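Local coordinates for beta-lactamase-like protein (Koribacter versatilis, PDB 6B9V), which is a manganese- and zinc-binding diphosphatase of the PhnP family that cleaves reactive FAD photoproducts, at residues D194-D199 with K225-T230. Residues are numbered along the deposited sequence; the frame is centred on the assembly and turned at random.
Sequences DILFLD and KHTYFT
Leu196 and Leu198 use both backbone N-H and C=O toward strand 226-230; the two strands run parallel, residue opposite residue, with a 30° twist. Leu196 N donates to His226 O, and Leu196 O accepts from Tyr228 N at 2.8 Å in a nearly straight bond (172° at the hydrogen). Leu198 repeats the pattern, its N reaching Tyr228 O and its O taking Thr230 N at 2.9 Å. At the entry to the ladder His226 N donates to Asp194 O. Several carbonyls also receive a CA-H, as Leu198 O does from Phe229 CA at 3.1 Å. Ile195 and Phe197 turn their backbone polar groups to Ser172 and strand 173-176, so this inner strand is bonded along both edges.

Leu196 and Leu198 are suitably apolar beneath helix 212-222, and Leu198 CB packs against Phe229 CD1 at 4.0 Å. On the other face the flat Phe197 ring receives Tyr228 CB over its centre, 3.8 Å from the centroid, a CH-pi contact; the two rings are slid apart and barely overlap. At the exposed end the long Lys225 chain runs beside Asp194, with CD 3.3 Å from OD1, but NZ stays 4.7 Å from that oxygen, and Asp194 OD2 is hydrogen-bonded to Ser172 OG. Asp199 points away from strand 226-230; OD2 accepts from His209 ND1 and OD1 from Ser210 N, which probably steadies this carboxylate near manganese ligands Asp178 and His231.

The strands form a beta-alpha-beta crossover through helix 212-222, whose Ser215 OG bonds Asp199 O. Strand 173-176 flanks 195-199 and strand 249-251 flanks 226-230, all parallel. Against the Ile195, Phe197 and Tyr228 face lies strand 257-263 of the second sheet, with strand 2-9 meeting Phe197, as in the metallo-beta-lactamase sandwich.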
loop_
_atom_site.group_PDB
_atom_site.type_symbol
_atom_site.label_atom_id
_atom_site.label_comp_id
_atom_site.label_asym_id
_atom_site.label_seq_id
_atom_site.Cartn_x
_atom_site.Cartn_y
_atom_site.Cartn_z
ATOM N N ASP A 194 -6.537 -27.118 15.869
ATOM C CA ASP A 194 -7.373 -26.255 16.703
ATOM C C ASP A 194 -7.923 -25.098 15.870
ATOM O O ASP A 194 -9.073 -24.679 16.036
ATOM C CB ASP A 194 -6.583 -25.680 17.886
ATOM C CG ASP A 194 -6.318 -26.695 18.967
ATOM O OD1 ASP A 194 -7.110 -27.650 19.094
ATOM O OD2 ASP A 194 -5.319 -26.525 19.698
ATOM N N ILE A 195 -7.076 -24.597 14.976
ATOM C CA ILE A 195 -7.370 -23.424 14.158
ATOM C C ILE A 195 -7.003 -23.686 12.701
ATOM O O ILE A 195 -5.870 -24.084 12.397
ATOM C CB ILE A 195 -6.597 -22.179 14.641
ATOM C CG1 ILE A 195 -7.034 -21.780 16.048
ATOM C CG2 ILE A 195 -6.814 -21.005 13.690
ATOM C CD1 ILE A 195 -6.246 -20.629 16.587
ATOM N N LEU A 196 -7.948 -23.435 11.800
ATOM C CA LEU A 196 -7.680 -23.560 10.365
ATOM C C LEU A 196 -8.197 -22.346 9.585
ATOM O O LEU A 196 -9.353 -21.949 9.744
ATOM C CB LEU A 196 -8.321 -24.836 9.819
ATOM C CG LEU A 196 -8.289 -25.039 8.300
ATOM C CD1 LEU A 196 -6.856 -25.176 7.799
ATOM C CD2 LEU A 196 -9.122 -26.267 7.925
ATOM N N PHE A 197 -7.343 -21.749 8.759
ATOM C CA PHE A 197 -7.802 -20.705 7.840
ATOM C C PHE A 197 -7.909 -21.274 6.431
ATOM O O PHE A 197 -7.000 -21.956 5.975
ATOM C CB PHE A 197 -6.860 -19.494 7.846
ATOM C CG PHE A 197 -7.117 -18.533 8.989
ATOM C CD1 PHE A 197 -6.804 -18.892 10.288
ATOM C CD2 PHE A 197 -7.657 -17.272 8.752
ATOM C CE1 PHE A 197 -7.048 -18.023 11.348
ATOM C CE2 PHE A 197 -7.910 -16.392 9.806
ATOM C CZ PHE A 197 -7.604 -16.767 11.104
ATOM N N LEU A 198 -9.031 -21.007 5.766
ATOM C CA LEU A 198 -9.230 -21.358 4.362
ATOM C C LEU A 198 -9.672 -20.146 3.561
ATOM O O LEU A 198 -10.385 -19.292 4.063
ATOM C CB LEU A 198 -10.295 -22.456 4.195
ATOM C CG LEU A 198 -10.049 -23.789 4.901
ATOM C CD1 LEU A 198 -11.278 -24.709 4.709
ATOM C CD2 LEU A 198 -8.791 -24.455 4.365
ATOM N N ASP A 199 -9.264 -20.123 2.301
ATOM C CA ASP A 199 -9.785 -19.204 1.280
ATOM C C ASP A 199 -11.309 -19.349 1.129
ATOM O O ASP A 199 -11.808 -20.468 0.997
ATOM C CB ASP A 199 -9.067 -19.536 -0.046
ATOM C CG ASP A 199 -9.464 -18.634 -1.201
ATOM O OD1 ASP A 199 -10.590 -18.763 -1.717
ATOM O OD2 ASP A 199 -8.616 -17.823 -1.621
ATOM N N LYS A 225 -11.078 -27.569 15.100
ATOM C CA LYS A 225 -11.934 -27.103 16.193
ATOM C C LYS A 225 -12.673 -25.832 15.767
ATOM O O LYS A 225 -13.889 -25.719 15.930
ATOM C CB LYS A 225 -11.118 -26.830 17.458
ATOM C CG LYS A 225 -10.910 -28.018 18.363
ATOM C CD LYS A 225 -10.365 -27.551 19.711
ATOM C CE LYS A 225 -11.184 -26.381 20.248
ATOM N NZ LYS A 225 -10.643 -25.836 21.522
ATOM N N HIS A 226 -11.920 -24.881 15.230
ATOM C CA HIS A 226 -12.488 -23.659 14.663
ATOM C C HIS A 226 -11.892 -23.388 13.292
ATOM O O HIS A 226 -10.662 -23.393 13.120
ATOM C CB HIS A 226 -12.243 -22.460 15.585
ATOM C CG HIS A 226 -12.954 -22.572 16.898
ATOM N ND1 HIS A 226 -12.330 -23.005 18.047
ATOM C CD2 HIS A 226 -14.248 -22.348 17.232
ATOM C CE1 HIS A 226 -13.204 -23.029 19.037
ATOM N NE2 HIS A 226 -14.376 -22.637 18.570
ATOM N N THR A 227 -12.763 -23.145 12.318
ATOM C CA THR A 227 -12.312 -22.842 10.970
ATOM C C THR A 227 -12.704 -21.392 10.644
ATOM O O THR A 227 -13.827 -20.967 10.919
ATOM C CB THR A 227 -12.929 -23.809 9.921
ATOM O OG1 THR A 227 -12.608 -25.172 10.250
ATOM C CG2 THR A 227 -12.404 -23.494 8.525
ATOM N N TYR A 228 -11.769 -20.644 10.074
ATOM C CA TYR A 228 -12.011 -19.263 9.682
ATOM C C TYR A 228 -11.772 -19.101 8.195
ATOM O O TYR A 228 -10.810 -19.646 7.657
ATOM C CB TYR A 228 -11.088 -18.311 10.457
ATOM C CG TYR A 228 -11.367 -18.349 11.928
ATOM C CD1 TYR A 228 -10.706 -19.243 12.754
ATOM C CD2 TYR A 228 -12.331 -17.531 12.480
ATOM C CE1 TYR A 228 -10.981 -19.299 14.096
ATOM C CE2 TYR A 228 -12.612 -17.578 13.834
ATOM C CZ TYR A 228 -11.924 -18.460 14.630
ATOM O OH TYR A 228 -12.197 -18.527 15.972
ATOM N N PHE A 229 -12.627 -18.333 7.531
ATOM C CA PHE A 229 -12.429 -18.074 6.114
ATOM C C PHE A 229 -11.773 -16.712 5.904
ATOM O O PHE A 229 -12.033 -15.752 6.647
ATOM C CB PHE A 229 -13.747 -18.127 5.345
ATOM C CG PHE A 229 -14.395 -19.497 5.307
ATOM C CD1 PHE A 229 -13.644 -20.654 5.484
ATOM C CD2 PHE A 229 -15.756 -19.617 5.090
ATOM C CE1 PHE A 229 -14.253 -21.921 5.435
ATOM C CE2 PHE A 229 -16.375 -20.878 5.042
ATOM C CZ PHE A 229 -15.621 -22.023 5.212
ATOM N N THR A 230 -10.955 -16.616 4.866
ATOM C CA THR A 230 -10.265 -15.343 4.595
ATOM C C THR A 230 -10.204 -15.120 3.081
ATOM O O THR A 230 -10.757 -15.922 2.316
ATOM C CB THR A 230 -8.857 -15.343 5.237
ATOM O OG1 THR A 230 -8.257 -14.041 5.129
ATOM C CG2 THR A 230 -7.951 -16.393 4.568
#